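Local structure of Non-reducing end alpha-L-arabinofuranosidase BoGH43B (Bacteroides ovatus, 5JOZ) at residues A[232-238]-A[252-258]; A[270-274]-A[291-295]. The protein removes terminal non-reducing alpha-L-arabinofuranosyl residues from xyloglucan side branches, turning S units into X units as the polysaccharide is broken down. One frame throughout, in Å; residues are numbered along the deposited sequence.

Interaction 1: residues A[232-238]-A[252-258]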
loop_
_atom_site.group_PDB
_atom_site.type_symbol
_atom_site.label_atom_id
_atom_site.label_comp_id
_atom_site.label_asym_id
_atom_site.label_seq_id
_atom_site.Cartn_x
_atom_site.Cartn_y
_atom_site.Cartn_z
ATOM N N PRO A 232 18.604 10.656 0.049
ATOM C CA PRO A 232 17.956 9.582 -0.738
ATOM C C PRO A 232 16.455 9.366 -0.451
ATOM O O PRO A 232 15.759 8.814 -1.293
ATOM C CB PRO A 232 18.762 8.321 -0.356
ATOM C CG PRO A 232 19.362 8.633 0.968
ATOM C CD PRO A 232 19.664 10.110 0.924
ATOM N N PHE A 233 15.993 9.742 0.739
ATOM C CA PHE A 233 14.552 9.810 1.080
ATOM C C PHE A 233 13.948 11.208 0.949
ATOM O O PHE A 233 14.520 12.180 1.435
ATOM C CB PHE A 233 14.303 9.363 2.514
ATOM C CG PHE A 233 14.978 8.088 2.902
ATOM C CD1 PHE A 233 15.205 7.051 1.979
ATOM C CD2 PHE A 233 15.335 7.886 4.225
ATOM C CE1 PHE A 233 15.808 5.869 2.371
ATOM C CE2 PHE A 233 15.931 6.705 4.619
ATOM C CZ PHE A 233 16.178 5.698 3.691
ATOM N N GLN A 234 12.765 11.282 0.345
ATOM C CA GLN A 234 12.093 12.547 0.053
ATOM C C GLN A 234 10.573 12.411 0.329
ATOM O O GLN A 234 10.085 11.313 0.618
ATOM C CB GLN A 234 12.391 12.944 -1.404
ATOM C CG GLN A 234 12.648 14.431 -1.663
ATOM C CD GLN A 234 13.845 15.026 -0.918
ATOM O OE1 GLN A 234 14.931 14.440 -0.853
ATOM N NE2 GLN A 234 13.649 16.219 -0.375
ATOM N N ALA A 235 9.849 13.532 0.274
ATOM C CA ALA A 235 8.401 13.592 0.564
ATOM C C ALA A 235 7.997 12.872 1.854
ATOM O O ALA A 235 6.990 12.158 1.901
ATOM C CB ALA A 235 7.584 13.068 -0.618
ATOM N N ILE A 236 8.804 13.078 2.891
ATOM C CA ILE A 236 8.589 12.478 4.197
ATOM C C ILE A 236 7.418 13.210 4.881
ATOM O O ILE A 236 7.350 14.437 4.880
ATOM C CB ILE A 236 9.894 12.526 5.031
ATOM C CG1 ILE A 236 10.898 11.487 4.510
ATOM C CG2 ILE A 236 9.632 12.334 6.519
ATOM C CD1 ILE A 236 10.599 10.051 4.906
ATOM N N GLY A 237 6.482 12.451 5.429
ATOM C CA GLY A 237 5.335 13.034 6.113
ATOM C C GLY A 237 4.281 12.000 6.422
ATOM O O GLY A 237 4.508 10.808 6.214
ATOM N N HIS A 238 3.133 12.465 6.914
ATOM C CA HIS A 238 2.029 11.600 7.358
ATOM C C HIS A 238 2.472 10.589 8.426
ATOM O O HIS A 238 2.354 9.368 8.258
ATOM C CB HIS A 238 1.346 10.892 6.177
ATOM C CG HIS A 238 -0.087 10.533 6.442
ATOM N ND1 HIS A 238 -1.131 11.020 5.684
ATOM C CD2 HIS A 238 -0.653 9.763 7.403
ATOM C CE1 HIS A 238 -2.273 10.549 6.152
ATOM N NE2 HIS A 238 -2.011 9.790 7.200
ATOM N N VAL A 252 6.270 6.475 12.977
ATOM C CA VAL A 252 6.264 5.936 11.622
ATOM C C VAL A 252 5.705 7.027 10.724
ATOM O O VAL A 252 4.939 7.869 11.178
ATOM C CB VAL A 252 5.498 4.607 11.482
ATOM C CG1 VAL A 252 6.193 3.533 12.302
ATOM C CG2 VAL A 252 4.016 4.760 11.876
ATOM N N CYS A 253 6.145 7.030 9.473
ATOM C CA CYS A 253 5.700 7.997 8.471
ATOM C C CYS A 253 5.959 7.415 7.087
ATOM O O CYS A 253 6.633 6.377 6.958
ATOM C CB CYS A 253 6.469 9.303 8.609
ATOM S SG CYS A 253 8.179 9.172 8.025
ATOM N N LEU A 254 5.434 8.092 6.070
ATOM C CA LEU A 254 5.622 7.687 4.691
ATOM C C LEU A 254 6.709 8.520 4.054
ATOM O O LEU A 254 7.038 9.593 4.532
ATOM C CB LEU A 254 4.323 7.819 3.879
ATOM C CG LEU A 254 3.715 9.186 3.516
ATOM C CD1 LEU A 254 4.526 9.999 2.509
ATOM C CD2 LEU A 254 2.298 8.980 3.009
ATOM N N GLY A 255 7.242 8.015 2.953
ATOM C CA GLY A 255 8.199 8.748 2.133
ATOM C C GLY A 255 8.402 8.053 0.802
ATOM O O GLY A 255 7.816 6.988 0.541
ATOM N N ILE A 256 9.256 8.637 -0.031
ATOM C CA ILE A 256 9.617 8.028 -1.315
ATOM C C ILE A 256 11.127 7.883 -1.412
ATOM O O ILE A 256 11.855 8.604 -0.727
ATOM C CB ILE A 256 9.053 8.823 -2.510
ATOM C CG1 ILE A 256 9.545 10.278 -2.488
ATOM C CG2 ILE A 256 7.525 8.771 -2.491
ATOM C CD1 ILE A 256 9.244 11.055 -3.753
ATOM N N ARG A 257 11.570 6.928 -2.237
ATOM C CA ARG A 257 12.987 6.706 -2.554
ATOM C C ARG A 257 13.141 6.984 -4.032
ATOM O O ARG A 257 12.908 6.085 -4.831
ATOM C CB ARG A 257 13.393 5.258 -2.306
ATOM C CG ARG A 257 13.535 4.846 -0.847
ATOM C CD ARG A 257 13.149 3.379 -0.679
ATOM N NE ARG A 257 14.254 2.443 -0.666
ATOM C CZ ARG A 257 14.149 1.123 -0.824
ATOM N NH1 ARG A 257 12.982 0.523 -1.029
ATOM N NH2 ARG A 257 15.252 0.384 -0.787
ATOM N N PRO A 258 13.498 8.228 -4.413
ATOM C CA PRO A 258 13.571 8.516 -5.854
ATOM C C PRO A 258 14.786 7.882 -6.544
ATOM O O PRO A 258 15.795 7.613 -5.895
ATOM C CB PRO A 258 13.662 10.053 -5.914
ATOM C CG PRO A 258 13.455 10.554 -4.519
ATOM C CD PRO A 258 13.824 9.425 -3.608
HETATM O O HOH W 1 16.620 7.235 -3.349
#

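Interaction 2: residues A[270-274]-A[291-295]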
loop_
_atom_site.group_PDB
_atom_site.type_symbol
_atom_site.label_atom_id
_atom_site.label_comp_id
_atom_site.label_asym_id
_atom_site.label_seq_id
_atom_site.Cartn_x
_atom_site.Cartn_y
_atom_site.Cartn_z
ATOM N N THR A 270 7.098 2.950 4.053
ATOM C CA THR A 270 6.973 3.248 5.471
ATOM C C THR A 270 8.335 3.315 6.145
ATOM O O THR A 270 9.153 2.426 5.991
ATOM C CB THR A 270 6.097 2.197 6.168
ATOM O OG1 THR A 270 4.764 2.288 5.662
ATOM C CG2 THR A 270 6.053 2.413 7.680
ATOM N N PHE A 271 8.526 4.361 6.940
ATOM C CA PHE A 271 9.788 4.689 7.580
ATOM C C PHE A 271 9.599 4.745 9.095
ATOM O O PHE A 271 8.471 4.840 9.596
ATOM C CB PHE A 271 10.293 6.043 7.069
ATOM C CG PHE A 271 10.661 6.043 5.606
ATOM C CD1 PHE A 271 9.681 6.101 4.626
ATOM C CD2 PHE A 271 11.994 5.975 5.212
ATOM C CE1 PHE A 271 10.016 6.089 3.280
ATOM C CE2 PHE A 271 12.342 5.964 3.873
ATOM C CZ PHE A 271 11.350 6.025 2.899
ATOM N N LEU A 272 10.721 4.701 9.807
ATOM C CA LEU A 272 10.756 4.710 11.273
ATOM C C LEU A 272 11.782 5.734 11.731
ATOM O O LEU A 272 12.914 5.733 11.233
ATOM C CB LEU A 272 11.156 3.325 11.788
ATOM C CG LEU A 272 11.187 3.090 13.305
ATOM C CD1 LEU A 272 9.802 3.306 13.913
ATOM C CD2 LEU A 272 11.663 1.676 13.580
ATOM N N ALA A 273 11.400 6.610 12.661
ATOM C CA ALA A 273 12.345 7.580 13.216
ATOM C C ALA A 273 12.124 7.818 14.715
ATOM O O ALA A 273 10.984 7.839 15.169
ATOM C CB ALA A 273 12.260 8.889 12.445
ATOM N N PRO A 274 13.217 8.002 15.483
ATOM C CA PRO A 274 13.092 8.316 16.892
ATOM C C PRO A 274 12.652 9.765 17.079
ATOM O O PRO A 274 13.097 10.645 16.348
ATOM C CB PRO A 274 14.512 8.108 17.420
ATOM C CG PRO A 274 15.387 8.472 16.266
ATOM C CD PRO A 274 14.620 8.113 15.026
ATOM N N VAL A 291 14.589 12.531 8.406
ATOM C CA VAL A 291 14.494 11.069 8.575
ATOM C C VAL A 291 15.698 10.451 7.846
ATOM O O VAL A 291 15.862 10.647 6.640
ATOM C CB VAL A 291 13.133 10.527 8.060
ATOM C CG1 VAL A 291 13.110 9.002 8.000
ATOM C CG2 VAL A 291 12.013 11.032 8.965
ATOM N N GLN A 292 16.527 9.735 8.608
ATOM C CA GLN A 292 17.853 9.265 8.163
ATOM C C GLN A 292 17.796 7.821 7.667
ATOM O O GLN A 292 16.831 7.102 7.935
ATOM C CB GLN A 292 18.882 9.350 9.319
ATOM C CG GLN A 292 19.098 10.734 9.944
ATOM C CD GLN A 292 19.704 11.784 9.003
ATOM O OE1 GLN A 292 19.434 12.978 9.142
ATOM N NE2 GLN A 292 20.522 11.348 8.050
ATOM N N GLU A 293 18.861 7.411 6.987
ATOM C CA GLU A 293 18.977 6.090 6.372
ATOM C C GLU A 293 19.075 4.986 7.391
ATOM O O GLU A 293 18.466 3.933 7.214
ATOM C CB GLU A 293 20.192 6.014 5.436
ATOM N N THR A 294 19.861 5.210 8.440
ATOM C CA THR A 294 20.003 4.229 9.515
ATOM C C THR A 294 19.879 4.928 10.871
ATOM O O THR A 294 20.041 6.146 10.977
ATOM C CB THR A 294 21.340 3.435 9.425
ATOM O OG1 THR A 294 22.423 4.242 9.874
ATOM C CG2 THR A 294 21.652 2.984 8.000
ATOM N N TYR A 295 19.564 4.145 11.899
ATOM C CA TYR A 295 19.457 4.650 13.275
ATOM C C TYR A 295 19.862 3.540 14.215
ATOM O O TYR A 295 19.786 2.364 13.871
ATOM C CB TYR A 295 18.006 5.040 13.656
ATOM C CG TYR A 295 17.488 6.335 13.115
ATOM C CD1 TYR A 295 17.855 7.544 13.685
ATOM C CD2 TYR A 295 16.588 6.354 12.056
ATOM C CE1 TYR A 295 17.371 8.749 13.196
ATOM C CE2 TYR A 295 16.097 7.553 11.548
ATOM C CZ TYR A 295 16.486 8.746 12.118
ATOM O OH TYR A 295 15.989 9.927 11.612
#

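Interaction 1: residues A[232-238]-A[252-258]
Two antiparallel hydrogen-bonded pairs fix the register: Gln234 N to Ile256 O (3.0 Å) with Ile256 N to Gln234 O (2.9 Å), and Gly237 N to Leu254 O (3.0 Å) with Leu254 N to Gly237 O (2.9 Å). Two residues, Ala235 and Ile236, stand between the pairs opposite Gly255 alone, which defines a beta bulge. Ala235, in the left-handed region (phi/psi 48/43°), turns the corner of the chain within the bulge, and its CB meets Ile256 CG1 at 3.9 Å. Ile236 (m,m) lays CD1 3.9 Å from Gly255 CA, where a CB on Gly255 would clash, and sets CG2 3.8 Å from Cys253 SG. Leu254 (p,p) carries CD1 to 3.3 Å from Ala235 O and CD2 to 3.8 Å from His238 CB. Phe233 (m) places CD1 4.0 Å from Arg257 CG; the guanidinium of Arg257 continues to a salt bridge with Glu269. The side chain of His238 (chi1 t) lies about 3 Å from that of Asp16, the inferred proton acceptor, so this bulged hairpin of a GH43 beta-propeller blade borders the active site.

Interaction 2: residues A[270-274]-A[291-295]
Tyr295 presents one face of its ring to Pro274: Pro274 CD stands 3.4 Å from the centroid of the Tyr295 ring, only 14° off the ring normal, which defines a CH-pi contact. The closest atom pair between these residues, Pro274 CD to Tyr295 CE1, is also 3.4 Å. The same ring reaches back along the strand, with Tyr295 CE2 4.2 Å from Ala273 CB and 3.7 Å from Leu272 O. Its phenol end is held by its own segment, since Gln292 N donates to Tyr295 OH (3.1 Å, 153° at the hydrogen). That bond links two residues of the same segment three positions apart, while the ring leans on the strand.

Val291 makes the second apolar patch. In its t rotamer it sets CG2 4.1 Å from Ala273 CB and CG1 4.2 Å from Phe271 CB; Ala273 CB thus lies against both Val291 and Tyr295. No hydrogen bond crosses between the two segments, and the 239 Å² they bury comes from packing.

Polar links run through neighbours instead. Asn7 ND2 bonds to both Leu272 O and Gln292 O. Strand 269-277 is the third strand of a four-stranded antiparallel sheet, and the segment that follows the sheet comes back alongside strand 269-277, where Tyr295 pairs by backbone with Phe5 of strand 4-6. Here, then, the polypeptide leaving the last four-stranded blade of the five-bladed GH43 beta-propeller is packed against that blade beside the chain's N-terminal strand.

From the N terminus, strand 4-6 comes first and waits for its partner 294-296 until the five four-stranded sheets between them have been made. Interaction 1 then closes a 13-residue loop as strand 234-243 turns back into 249-256. The chain runs on into 269-277, and interaction 2 closes a 16-residue loop when 291-295 returns to that strand. The two loops are in series, neither nested nor crossed. Their centres lie 10 Å apart, joined through adjacent strands: Cys253 O and Phe271 N are 2.8 Å apart, a probable hydrogen bond, and Phe233 CG packs 3.5 Å from Phe271 CE2. Together they tie the last blade's first three strands to the segment leaving it.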